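Poly-beta-1,6-N-acetyl-D-glucosamine export protein (Escherichia coli, PDB 4Y25) exports the apparently partly deacetylated biofilm polysaccharide poly-beta-1,6-N-acetyl-D-glucosamine across the outer membrane, and is represented by its membrane beta-barrel domain. Local coordinates at residues Gly97-Gly102 against Gln115-Ser120; Val65-Ala70 against Ala86-Asn91; Thr33-Ser38 against Arg46-Phe51. One frame throughout, in Å; residues are numbered along the deposited sequence.

Contact 1. Residues Gly97-Gly102 against Gln115-Ser120; sequences GARLSG and QLERLS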
ATOM      1  N   GLY A  97      14.838  -4.233  12.504  1.00114.01           N
ATOM      2  CA  GLY A  97      13.694  -3.484  12.023  1.00110.84           C
ATOM      3  C   GLY A  97      12.482  -3.537  12.940  1.00104.45           C
ATOM      4  O   GLY A  97      12.187  -4.571  13.532  1.00111.07           O
ATOM      5  N   ALA A  98      11.770  -2.418  13.048  1.00 93.77           N
ATOM      6  CA  ALA A  98      10.594  -2.340  13.909  1.00 96.10           C
ATOM      7  C   ALA A  98       9.522  -1.404  13.350  1.00100.89           C
ATOM      8  O   ALA A  98       9.827  -0.433  12.658  1.00 99.82           O
ATOM      9  CB  ALA A  98      10.997  -1.893  15.307  1.00 83.64           C
ATOM     10  N   ARG A  99       8.264  -1.694  13.662  1.00101.20           N
ATOM     11  CA  ARG A  99       7.168  -0.839  13.225  1.00 99.41           C
ATOM     12  C   ARG A  99       6.170  -0.562  14.347  1.00104.80           C
ATOM     13  O   ARG A  99       5.787  -1.463  15.094  1.00114.17           O
ATOM     14  CB  ARG A  99       6.449  -1.462  12.029  1.00 94.41           C
ATOM     15  CG  ARG A  99       5.280  -0.637  11.517  1.00 95.48           C
ATOM     16  CD  ARG A  99       4.731  -1.199  10.218  1.00110.43           C
ATOM     17  NE  ARG A  99       4.240  -2.563  10.383  1.00115.45           N
ATOM     18  CZ  ARG A  99       3.049  -2.870  10.885  1.00122.84           C
ATOM     19  NH1 ARG A  99       2.222  -1.909  11.276  1.00128.55           N
ATOM     20  NH2 ARG A  99       2.684  -4.140  11.000  1.00126.24           N
ATOM     21  N   LEU A 100       5.764   0.696  14.465  1.00100.68           N
ATOM     22  CA  LEU A 100       4.722   1.088  15.404  1.00 93.22           C
ATOM     23  C   LEU A 100       3.664   1.897  14.669  1.00 89.35           C
ATOM     24  O   LEU A 100       3.979   2.879  13.999  1.00 84.18           O
ATOM     25  CB  LEU A 100       5.301   1.897  16.564  1.00 80.33           C
ATOM     26  CG  LEU A 100       4.268   2.417  17.565  1.00106.10           C
ATOM     27  CD1 LEU A 100       3.546   1.263  18.248  1.00107.00           C
ATOM     28  CD2 LEU A 100       4.920   3.334  18.593  1.00111.21           C
ATOM     29  N   SER A 101       2.409   1.480  14.787  1.00 89.77           N
ATOM     30  CA  SER A 101       1.335   2.138  14.055  1.00 94.20           C
ATOM     31  C   SER A 101      -0.002   2.026  14.770  1.00 97.73           C
ATOM     32  O   SER A 101      -0.201   1.148  15.614  1.00 82.38           O
ATOM     33  CB  SER A 101       1.216   1.551  12.648  1.00100.45           C
ATOM     34  OG  SER A 101       1.030   0.149  12.697  1.00107.65           O
ATOM     35  N   GLY A 102      -0.917   2.923  14.418  1.00 84.64           N
ATOM     36  CA  GLY A 102      -2.250   2.905  14.984  1.00 80.95           C
ATOM     37  C   GLY A 102      -3.155   3.978  14.419  1.00 82.89           C
ATOM     38  O   GLY A 102      -2.692   4.940  13.806  1.00 85.96           O
ATOM     39  N   GLN A 115       2.158   6.287  12.210  1.00 92.27           N
ATOM     40  CA  GLN A 115       2.962   5.126  11.843  1.00102.34           C
ATOM     41  C   GLN A 115       4.467   5.401  11.853  1.00102.26           C
ATOM     42  O   GLN A 115       4.967   6.235  11.097  1.00103.23           O
ATOM     43  CB  GLN A 115       2.534   4.615  10.465  1.00116.88           C
ATOM     44  CG  GLN A 115       3.104   3.259  10.095  1.00121.96           C
ATOM     45  CD  GLN A 115       2.129   2.424   9.284  1.00120.72           C
ATOM     46  OE1 GLN A 115       1.056   2.893   8.905  1.00135.12           O
ATOM     47  NE2 GLN A 115       2.498   1.178   9.017  1.00111.59           N
ATOM     48  N   LEU A 116       5.176   4.682  12.721  1.00 86.36           N
ATOM     49  CA  LEU A 116       6.635   4.729  12.795  1.00 87.94           C
ATOM     50  C   LEU A 116       7.259   3.454  12.260  1.00 90.52           C
ATOM     51  O   LEU A 116       6.790   2.358  12.566  1.00 92.68           O
ATOM     52  CB  LEU A 116       7.102   4.929  14.229  1.00104.77           C
ATOM     53  CG  LEU A 116       6.860   6.272  14.885  1.00 98.15           C
ATOM     54  CD1 LEU A 116       7.395   6.186  16.291  1.00 91.88           C
ATOM     55  CD2 LEU A 116       7.565   7.342  14.082  1.00 81.01           C
ATOM     56  N   GLU A 117       8.324   3.585  11.473  1.00 79.70           N
ATOM     57  CA  GLU A 117       8.980   2.404  10.924  1.00104.73           C
ATOM     58  C   GLU A 117      10.508   2.484  10.899  1.00102.24           C
ATOM     59  O   GLU A 117      11.097   3.528  10.616  1.00 82.22           O
ATOM     60  CB  GLU A 117       8.469   2.115   9.499  1.00111.55           C
ATOM     61  CG  GLU A 117       7.079   2.663   9.178  1.00131.46           C
ATOM     62  CD  GLU A 117       6.387   1.916   8.051  1.00137.40           C
ATOM     63  OE1 GLU A 117       7.061   1.142   7.338  1.00116.78           O
ATOM     64  OE2 GLU A 117       5.163   2.097   7.883  1.00146.84           O
ATOM     65  N   ARG A 118      11.124   1.355  11.232  1.00116.25           N
ATOM     66  CA  ARG A 118      12.512   1.065  10.899  1.00121.44           C
ATOM     67  C   ARG A 118      12.556  -0.422  10.537  1.00133.02           C
ATOM     68  O   ARG A 118      11.925  -1.227  11.206  1.00144.11           O
ATOM     69  CB  ARG A 118      13.460   1.399  12.064  1.00124.80           C
ATOM     70  CG  ARG A 118      13.513   0.349  13.172  1.00133.78           C
ATOM     71  CD  ARG A 118      14.739   0.475  14.070  1.00147.76           C
ATOM     72  NE  ARG A 118      14.469  -0.033  15.415  1.00160.21           N
ATOM     73  CZ  ARG A 118      15.401  -0.264  16.333  1.00166.46           C
ATOM     74  NH1 ARG A 118      16.679  -0.038  16.058  1.00165.63           N
ATOM     75  NH2 ARG A 118      15.057  -0.727  17.528  1.00168.04           N
ATOM     76  N   LEU A 119      13.175  -0.788   9.418  1.00122.41           N
ATOM     77  CA  LEU A 119      13.493   0.133   8.343  1.00126.26           C
ATOM     78  C   LEU A 119      12.206   0.410   7.575  1.00121.29           C
ATOM     79  O   LEU A 119      11.264  -0.382   7.632  1.00121.40           O
ATOM     80  CB  LEU A 119      14.559  -0.449   7.409  1.00126.84           C
ATOM     81  CG  LEU A 119      15.787  -1.142   8.004  1.00127.13           C
ATOM     82  CD1 LEU A 119      15.512  -2.614   8.290  1.00123.44           C
ATOM     83  CD2 LEU A 119      16.968  -1.003   7.062  1.00131.55           C
ATOM     84  N   SER A 120      12.159   1.524   6.858  1.00109.33           N
ATOM     85  CA  SER A 120      10.938   1.921   6.173  1.00 99.32           C
ATOM     86  C   SER A 120      10.838   1.319   4.778  1.00105.96           C
ATOM     87  O   SER A 120      11.843   1.159   4.087  1.00115.96           O
ATOM     88  CB  SER A 120      10.851   3.444   6.083  1.00108.27           C
ATOM     89  OG  SER A 120       9.640   3.845   5.469  1.00117.45           O
TER
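Arg99 lies between Gln115 and Glu117 of the neighbouring antiparallel strand and reaches past both. Its CB and CG pass the backbone carbonyl of Leu116, with CG 3.5 Å from Leu116 O. CD then meets the amide of Gln115, 3.5 Å from its NE2, while Glu117 OE2 is 4.1 Å from Arg99 CD, beside it but only loosely. The chain is extended up to CD; the bend at chi3 (61°) turns NE away from residues 115-118, yet NH1 comes back to 3.8 Å from Gln115 NE2, guanidinium and amide planes 52° apart. Salt bridges hold NE to Glu84 and NH2 to Glu82. Beside Arg99, Ser101 CB rests on Gln115 CD at 3.6 Å, a small residue that leaves room for the amide. On the other face Leu100 and Leu116 meet through their CB atoms, and their backbones exchange two hydrogen bonds. Both leucines are on the surface, consistent with a lipid-facing side of the barrel. Because strand 79-89 satisfies the Arg99 charge, the arginine offers residues 115-118 mainly its aliphatic part, and Glu117, its OE2 5.4 Å from Arg99 NE, probably adds only a longer-range attraction.

Contact 2. Residues Val65-Ala70 against Ala86-Asn91; sequences VRDWLA and AERVFN
Trp68 and Glu87 are an antiparallel hydrogen-bonded pair on strands running at 169° to each other, joined by Trp68 N to Glu87 O (3.1 Å) and Glu87 N to Trp68 O (2.7 Å), with Val89 N to Arg66 O (3.2 Å) the next bond along. On the face of Asp67 and Arg88, these two side chains lie side by side and point the same way. The carboxylate of Asp67 lies against CD and CG of Arg88. Their charged ends are joined by a long salt bridge, Asp67 OD2 to Arg88 NH1 at 3.7 Å, with the two planes turned 64° apart; attraction of opposite charge is therefore probably more important here than a directed bond. Arg88 CG also touches Val65 CG1, and beyond the pair Arg88 packs on Leu119, His121 and Met128. Further along the same face Leu69 CB meets Ala86 CB at 3.6 Å, where alanine's small size suits the close approach of a non-hydrogen-bonded pair. The two segments belong to one hairpin of a closed antiparallel barrel, whose walls in outer-membrane proteins put polar groups inward and apolar ones toward lipid. Trp68 and Val89 fit an outward face, although Arg66 and Glu87 share it and their ends lead away from the contact. Trp68 CG is anti to its carbonyl carbon (chi1 -70°), which sets the direction in which the side chain leaves the strand. The indole meets valine at its edge, CZ3 standing 3.5 Å from Val89 CG2 near the ring plane. The same indole also meets the ring of Phe51 on the preceding strand. Toward the end of the contact Val65 CG2 touches Phe90 CD1 at 3.7 Å, the two side chains crossing at a slant, and the Phe90 ring is engaged by Arg126 in a cation-pi interaction.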
ATOM      1  N   VAL A  65      16.355 -10.563  -0.607  1.00126.84           N
ATOM      2  CA  VAL A  65      16.047  -9.985   0.696  1.00116.74           C
ATOM      3  C   VAL A  65      14.873 -10.690   1.376  1.00118.25           C
ATOM      4  O   VAL A  65      13.784 -10.778   0.807  1.00114.18           O
ATOM      5  CB  VAL A  65      15.710  -8.491   0.572  1.00105.85           C
ATOM      6  CG1 VAL A  65      15.724  -7.831   1.944  1.00110.03           C
ATOM      7  CG2 VAL A  65      16.689  -7.806  -0.370  1.00 91.62           C
ATOM      8  N   ARG A  66      15.094 -11.184   2.593  1.00112.39           N
ATOM      9  CA  ARG A  66      14.035 -11.850   3.351  1.00109.00           C
ATOM     10  C   ARG A  66      13.766 -11.166   4.693  1.00126.17           C
ATOM     11  O   ARG A  66      14.663 -10.569   5.290  1.00116.27           O
ATOM     12  CB  ARG A  66      14.378 -13.326   3.583  1.00 96.83           C
ATOM     13  CG  ARG A  66      15.198 -13.963   2.477  1.00106.86           C
ATOM     14  CD  ARG A  66      15.104 -15.480   2.510  1.00103.12           C
ATOM     15  NE  ARG A  66      15.733 -16.079   1.335  1.00125.87           N
ATOM     16  CZ  ARG A  66      15.176 -17.025   0.584  1.00134.47           C
ATOM     17  NH1 ARG A  66      13.968 -17.488   0.878  1.00136.68           N
ATOM     18  NH2 ARG A  66      15.828 -17.507  -0.466  1.00126.44           N
ATOM     19  N   ASP A  67      12.521 -11.253   5.156  1.00125.03           N
ATOM     20  CA  ASP A  67      12.127 -10.687   6.446  1.00 95.79           C
ATOM     21  C   ASP A  67      11.499 -11.734   7.351  1.00 96.52           C
ATOM     22  O   ASP A  67      10.619 -12.483   6.929  1.00118.84           O
ATOM     23  CB  ASP A  67      11.132  -9.536   6.269  1.00 88.30           C
ATOM     24  CG  ASP A  67      11.754  -8.311   5.644  1.00 95.06           C
ATOM     25  OD1 ASP A  67      12.590  -8.468   4.736  1.00128.46           O
ATOM     26  OD2 ASP A  67      11.402  -7.188   6.059  1.00109.05           O
ATOM     27  N   TRP A  68      11.950 -11.778   8.598  1.00 96.94           N
ATOM     28  CA  TRP A  68      11.246 -12.525   9.629  1.00 98.07           C
ATOM     29  C   TRP A  68      10.724 -11.537  10.657  1.00 98.47           C
ATOM     30  O   TRP A  68      11.489 -10.756  11.218  1.00105.64           O
ATOM     31  CB  TRP A  68      12.156 -13.566  10.278  1.00111.06           C
ATOM     32  CG  TRP A  68      12.492 -14.690   9.356  1.00124.75           C
ATOM     33  CD1 TRP A  68      11.748 -15.809   9.121  1.00127.53           C
ATOM     34  CD2 TRP A  68      13.655 -14.801   8.530  1.00133.18           C
ATOM     35  NE1 TRP A  68      12.379 -16.613   8.203  1.00137.86           N
ATOM     36  CE2 TRP A  68      13.552 -16.016   7.825  1.00142.48           C
ATOM     37  CE3 TRP A  68      14.776 -13.991   8.320  1.00130.20           C
ATOM     38  CZ2 TRP A  68      14.527 -16.441   6.925  1.00143.58           C
ATOM     39  CZ3 TRP A  68      15.740 -14.415   7.427  1.00137.74           C
ATOM     40  CH2 TRP A  68      15.611 -15.629   6.741  1.00142.01           C
ATOM     41  N   LEU A  69       9.418 -11.558  10.891  1.00 88.61           N
ATOM     42  CA  LEU A  69       8.803 -10.560  11.752  1.00105.88           C
ATOM     43  C   LEU A  69       7.845 -11.157  12.774  1.00115.83           C
ATOM     44  O   LEU A  69       7.315 -12.256  12.593  1.00104.93           O
ATOM     45  CB  LEU A  69       8.074  -9.514  10.904  1.00114.85           C
ATOM     46  CG  LEU A  69       7.169 -10.013   9.777  1.00125.37           C
ATOM     47  CD1 LEU A  69       5.715 -10.047  10.224  1.00128.66           C
ATOM     48  CD2 LEU A  69       7.335  -9.148   8.538  1.00117.76           C
ATOM     49  N   ALA A  70       7.642 -10.413  13.853  1.00121.05           N
ATOM     50  CA  ALA A  70       6.717 -10.789  14.908  1.00111.54           C
ATOM     51  C   ALA A  70       6.262  -9.532  15.633  1.00110.90           C
ATOM     52  O   ALA A  70       7.038  -8.592  15.804  1.00117.87           O
ATOM     53  CB  ALA A  70       7.365 -11.767  15.874  1.00103.06           C
ATOM     54  N   ALA A  86      11.085  -6.830  13.295  1.00109.04           N
ATOM     55  CA  ALA A  86      11.499  -7.754  12.250  1.00106.19           C
ATOM     56  C   ALA A  86      13.018  -7.836  12.136  1.00106.68           C
ATOM     57  O   ALA A  86      13.733  -6.944  12.588  1.00102.62           O
ATOM     58  CB  ALA A  86      10.897  -7.341  10.918  1.00111.63           C
ATOM     59  N   GLU A  87      13.500  -8.916  11.532  1.00109.28           N
ATOM     60  CA  GLU A  87      14.915  -9.048  11.207  1.00103.90           C
ATOM     61  C   GLU A  87      15.070  -9.177   9.695  1.00109.95           C
ATOM     62  O   GLU A  87      14.428 -10.020   9.069  1.00 94.40           O
ATOM     63  CB  GLU A  87      15.531 -10.254  11.917  1.00105.24           C
ATOM     64  CG  GLU A  87      16.988 -10.066  12.308  1.00127.06           C
ATOM     65  CD  GLU A  87      17.226  -8.769  13.061  1.00160.84           C
ATOM     66  OE1 GLU A  87      16.542  -8.535  14.081  1.00159.55           O
ATOM     67  OE2 GLU A  87      18.099  -7.984  12.633  1.00176.33           O
ATOM     68  N   ARG A  88      15.912  -8.332   9.111  1.00108.45           N
ATOM     69  CA  ARG A  88      16.112  -8.334   7.667  1.00110.84           C
ATOM     70  C   ARG A  88      17.518  -8.795   7.308  1.00116.08           C
ATOM     71  O   ARG A  88      18.503  -8.331   7.883  1.00119.60           O
ATOM     72  CB  ARG A  88      15.843  -6.943   7.086  1.00119.58           C
ATOM     73  CG  ARG A  88      15.671  -6.929   5.573  1.00111.98           C
ATOM     74  CD  ARG A  88      14.466  -6.098   5.150  1.00108.54           C
ATOM     75  NE  ARG A  88      14.754  -4.671   5.064  1.00121.38           N
ATOM     76  CZ  ARG A  88      13.862  -3.755   4.694  1.00123.51           C
ATOM     77  NH1 ARG A  88      12.624  -4.116   4.384  1.00100.85           N
ATOM     78  NH2 ARG A  88      14.207  -2.475   4.641  1.00134.55           N
ATOM     79  N   VAL A  89      17.602  -9.716   6.356  1.00120.07           N
ATOM     80  CA  VAL A  89      18.881 -10.283   5.957  1.00125.14           C
ATOM     81  C   VAL A  89      19.185  -9.968   4.505  1.00125.89           C
ATOM     82  O   VAL A  89      18.298  -9.995   3.649  1.00118.81           O
ATOM     83  CB  VAL A  89      18.907 -11.812   6.154  1.00125.79           C
ATOM     84  CG1 VAL A  89      20.324 -12.352   5.986  1.00122.18           C
ATOM     85  CG2 VAL A  89      18.371 -12.167   7.524  1.00137.07           C
ATOM     86  N   PHE A  90      20.445  -9.655   4.236  1.00133.22           N
ATOM     87  CA  PHE A  90      20.900  -9.506   2.870  1.00130.42           C
ATOM     88  C   PHE A  90      22.400  -9.737   2.700  1.00145.48           C
ATOM     89  O   PHE A  90      23.207  -8.994   3.259  1.00151.75           O
ATOM     90  CB  PHE A  90      20.568  -8.124   2.330  1.00123.74           C
ATOM     91  CG  PHE A  90      21.083  -7.929   0.960  1.00135.17           C
ATOM     92  CD1 PHE A  90      20.352  -8.375  -0.121  1.00136.77           C
ATOM     93  CD2 PHE A  90      22.348  -7.404   0.750  1.00145.72           C
ATOM     94  CE1 PHE A  90      20.842  -8.247  -1.393  1.00140.67           C
ATOM     95  CE2 PHE A  90      22.848  -7.285  -0.514  1.00153.86           C
ATOM     96  CZ  PHE A  90      22.094  -7.711  -1.592  1.00153.30           C
ATOM     97  N   ASN A  91      22.761 -10.716   1.873  1.00156.33           N
ATOM     98  CA  ASN A  91      24.161 -11.043   1.582  1.00160.97           C
ATOM     99  C   ASN A  91      24.972 -11.258   2.858  1.00160.52           C
ATOM    100  O   ASN A  91      25.982 -10.589   3.083  1.00161.02           O
ATOM    101  CB  ASN A  91      24.809  -9.945   0.724  1.00158.02           C
ATOM    102  CG  ASN A  91      26.158 -10.364   0.151  1.00157.60           C
ATOM    103  OD1 ASN A  91      26.389 -11.539  -0.133  1.00157.23           O
ATOM    104  ND2 ASN A  91      27.057  -9.398  -0.014  1.00154.80           N
TER

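Contact 3. Residues Thr33-Ser38 against Arg46-Phe51; sequences TTIVYS and RGFAGF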
ATOM      1  N   THR A  33       4.674 -11.509   0.871  1.00 85.30           N
ATOM      2  CA  THR A  33       4.601 -11.438   2.323  1.00 86.58           C
ATOM      3  C   THR A  33       3.481 -12.330   2.852  1.00 86.29           C
ATOM      4  O   THR A  33       2.353 -12.293   2.363  1.00 99.27           O
ATOM      5  CB  THR A  33       4.395  -9.985   2.818  1.00 83.90           C
ATOM      6  OG1 THR A  33       4.183  -9.989   4.236  1.00107.11           O
ATOM      7  CG2 THR A  33       3.200  -9.334   2.136  1.00 60.33           C
ATOM      8  N   THR A  34       3.811 -13.150   3.844  1.00 92.66           N
ATOM      9  CA  THR A  34       2.827 -14.008   4.487  1.00 94.45           C
ATOM     10  C   THR A  34       2.823 -13.761   5.991  1.00109.08           C
ATOM     11  O   THR A  34       3.876 -13.724   6.626  1.00115.00           O
ATOM     12  CB  THR A  34       3.096 -15.498   4.200  1.00 98.89           C
ATOM     13  OG1 THR A  34       2.319 -16.305   5.095  1.00121.49           O
ATOM     14  CG2 THR A  34       4.572 -15.825   4.376  1.00 89.52           C
ATOM     15  N   ILE A  35       1.632 -13.573   6.553  1.00109.52           N
ATOM     16  CA  ILE A  35       1.486 -13.262   7.973  1.00102.60           C
ATOM     17  C   ILE A  35       0.340 -14.054   8.594  1.00 95.17           C
ATOM     18  O   ILE A  35      -0.748 -14.133   8.025  1.00 96.48           O
ATOM     19  CB  ILE A  35       1.230 -11.755   8.198  1.00 95.22           C
ATOM     20  CG1 ILE A  35       2.399 -10.921   7.670  1.00108.97           C
ATOM     21  CG2 ILE A  35       1.008 -11.461   9.675  1.00 93.59           C
ATOM     22  CD1 ILE A  35       2.199  -9.431   7.822  1.00123.26           C
ATOM     23  N   VAL A  36       0.585 -14.641   9.762  1.00 76.57           N
ATOM     24  CA  VAL A  36      -0.463 -15.363  10.473  1.00100.48           C
ATOM     25  C   VAL A  36      -0.787 -14.720  11.823  1.00102.15           C
ATOM     26  O   VAL A  36       0.100 -14.477  12.642  1.00107.83           O
ATOM     27  CB  VAL A  36      -0.081 -16.843  10.691  1.00109.20           C
ATOM     28  CG1 VAL A  36       1.343 -16.964  11.217  1.00127.35           C
ATOM     29  CG2 VAL A  36      -1.076 -17.520  11.626  1.00 75.40           C
ATOM     30  N   TYR A  37      -2.066 -14.435  12.039  1.00100.78           N
ATOM     31  CA  TYR A  37      -2.533 -13.900  13.311  1.00 95.08           C
ATOM     32  C   TYR A  37      -3.049 -15.015  14.210  1.00 93.84           C
ATOM     33  O   TYR A  37      -3.688 -15.958  13.740  1.00 84.03           O
ATOM     34  CB  TYR A  37      -3.634 -12.862  13.089  1.00 92.10           C
ATOM     35  CG  TYR A  37      -3.160 -11.572  12.463  1.00106.08           C
ATOM     36  CD1 TYR A  37      -2.988 -11.467  11.090  1.00111.39           C
ATOM     37  CD2 TYR A  37      -2.895 -10.453  13.244  1.00103.00           C
ATOM     38  CE1 TYR A  37      -2.559 -10.289  10.510  1.00112.08           C
ATOM     39  CE2 TYR A  37      -2.465  -9.271  12.674  1.00107.15           C
ATOM     40  CZ  TYR A  37      -2.299  -9.193  11.306  1.00121.04           C
ATOM     41  OH  TYR A  37      -1.873  -8.019  10.728  1.00131.05           O
ATOM     42  N   SER A  38      -2.766 -14.903  15.504  1.00 90.16           N
ATOM     43  CA  SER A  38      -3.315 -15.818  16.497  1.00 90.20           C
ATOM     44  C   SER A  38      -4.798 -15.504  16.698  1.00101.22           C
ATOM     45  O   SER A  38      -5.280 -14.473  16.224  1.00 97.50           O
ATOM     46  CB  SER A  38      -2.549 -15.697  17.820  1.00107.20           C
ATOM     47  OG  SER A  38      -2.770 -14.438  18.433  1.00113.36           O
ATOM     48  N   ARG A  46      -4.062  -9.692  20.018  1.00113.44           N
ATOM     49  CA  ARG A  46      -3.652 -10.720  19.070  1.00112.78           C
ATOM     50  C   ARG A  46      -2.152 -10.629  18.813  1.00 99.78           C
ATOM     51  O   ARG A  46      -1.594  -9.539  18.712  1.00 93.23           O
ATOM     52  CB  ARG A  46      -4.422 -10.597  17.751  1.00107.20           C
ATOM     53  CG  ARG A  46      -5.922 -10.816  17.877  1.00116.74           C
ATOM     54  CD  ARG A  46      -6.555 -11.158  16.536  1.00105.67           C
ATOM     55  NE  ARG A  46      -6.310 -10.134  15.525  1.00110.42           N
ATOM     56  CZ  ARG A  46      -6.601 -10.274  14.235  1.00112.15           C
ATOM     57  NH1 ARG A  46      -7.150 -11.399  13.795  1.00122.22           N
ATOM     58  NH2 ARG A  46      -6.344  -9.291  13.383  1.00 91.83           N
ATOM     59  N   GLY A  47      -1.502 -11.782  18.723  1.00102.72           N
ATOM     60  CA  GLY A  47      -0.098 -11.837  18.365  1.00104.73           C
ATOM     61  C   GLY A  47       0.039 -12.380  16.956  1.00109.04           C
ATOM     62  O   GLY A  47      -0.747 -13.226  16.533  1.00105.96           O
ATOM     63  N   PHE A  48       1.029 -11.891  16.219  1.00 96.62           N
ATOM     64  CA  PHE A  48       1.235 -12.357  14.856  1.00 92.90           C
ATOM     65  C   PHE A  48       2.709 -12.592  14.553  1.00 97.26           C
ATOM     66  O   PHE A  48       3.588 -11.943  15.120  1.00107.71           O
ATOM     67  CB  PHE A  48       0.648 -11.362  13.847  1.00101.68           C
ATOM     68  CG  PHE A  48       1.252  -9.984  13.922  1.00 95.15           C
ATOM     69  CD1 PHE A  48       2.388  -9.668  13.193  1.00 90.06           C
ATOM     70  CD2 PHE A  48       0.679  -9.005  14.716  1.00102.63           C
ATOM     71  CE1 PHE A  48       2.946  -8.404  13.263  1.00100.85           C
ATOM     72  CE2 PHE A  48       1.231  -7.738  14.788  1.00 97.97           C
ATOM     73  CZ  PHE A  48       2.366  -7.437  14.062  1.00 89.87           C
ATOM     74  N   ALA A  49       2.963 -13.540  13.660  1.00 94.60           N
ATOM     75  CA  ALA A  49       4.294 -13.765  13.120  1.00 99.49           C
ATOM     76  C   ALA A  49       4.179 -13.840  11.605  1.00108.61           C
ATOM     77  O   ALA A  49       3.116 -14.173  11.078  1.00106.35           O
ATOM     78  CB  ALA A  49       4.905 -15.034  13.685  1.00 90.55           C
ATOM     79  N   GLY A  50       5.258 -13.522  10.900  1.00107.56           N
ATOM     80  CA  GLY A  50       5.194 -13.483   9.454  1.00110.26           C
ATOM     81  C   GLY A  50       6.519 -13.591   8.733  1.00110.58           C
ATOM     82  O   GLY A  50       7.570 -13.768   9.348  1.00106.39           O
ATOM     83  N   PHE A  51       6.455 -13.476   7.410  1.00104.05           N
ATOM     84  CA  PHE A  51       7.618 -13.639   6.552  1.00 93.74           C
ATOM     85  C   PHE A  51       7.512 -12.719   5.340  1.00 96.92           C
ATOM     86  O   PHE A  51       6.417 -12.482   4.828  1.00104.23           O
ATOM     87  CB  PHE A  51       7.747 -15.103   6.118  1.00103.83           C
ATOM     88  CG  PHE A  51       8.817 -15.344   5.092  1.00127.51           C
ATOM     89  CD1 PHE A  51      10.154 -15.336   5.452  1.00132.18           C
ATOM     90  CD2 PHE A  51       8.482 -15.592   3.769  1.00130.26           C
ATOM     91  CE1 PHE A  51      11.141 -15.562   4.508  1.00147.15           C
ATOM     92  CE2 PHE A  51       9.464 -15.820   2.820  1.00127.41           C
ATOM     93  CZ  PHE A  51      10.795 -15.804   3.189  1.00137.65           C
TER
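Tyr37 and Phe48 are paired across a beta hairpin of the outer-membrane barrel, strands 30-37 and 45-55, close to its connecting loop. The two aromatic side chains lie side by side. Phe48 CG is between its backbone N and carbonyl carbon (chi1 60°), the position that brings the ring beside Tyr37. Phe48 CB sits over one face of the tyrosine ring, 4.0 Å from the centroid, as a CH-pi contact; the rings themselves are inclined at 45°. Arg46 takes the opposite face of Tyr37: its guanidinium is turned only 16° from the ring plane, with NH2 3.6 Å from CD2, and its NE is held by a salt bridge to Glu73. Tyrosine suits this place because its flat ring offers both faces, one to a methylene and one to a cation. Ser38 grips Gly47 twice, by its backbone N to Gly47 O (2.8 Å) and by accepting Gly47 N at OG (3.0 Å). Opposite Ile35 is Gly50, where a CB would run into Ile35 CG1 and Thr34 O, so glycine suits the place. On the other face Thr34 CG2 touches Phe51 CB at 3.7 Å and reaches the edge of its ring, and Val36 N bonds to Ala49 O. Such a hairpin, with adjacent strands joined by a connecting loop and its outer face largely apolar, is typical of the transmembrane beta barrel.

From the N terminus, contact 3 comes first and closes the loop between strands 30-37 and 45-55. Contact 2 follows, closing the hairpin of strands 64-76 and 79-89, and contact 1 then closes the hairpin of strands 94-105 and 110-118. The three stand in series: none nests within another and none crosses. Neighbouring hairpins are stitched edge to edge, with probable hydrogen bonds from Gly50 N to Leu69 O between contacts 3 and 2, and from Ala86 N to Gly97 O between contacts 2 and 1. Contacts 1 and 3 do not touch. Together they tie six consecutive strands into one side of the closed barrel wall.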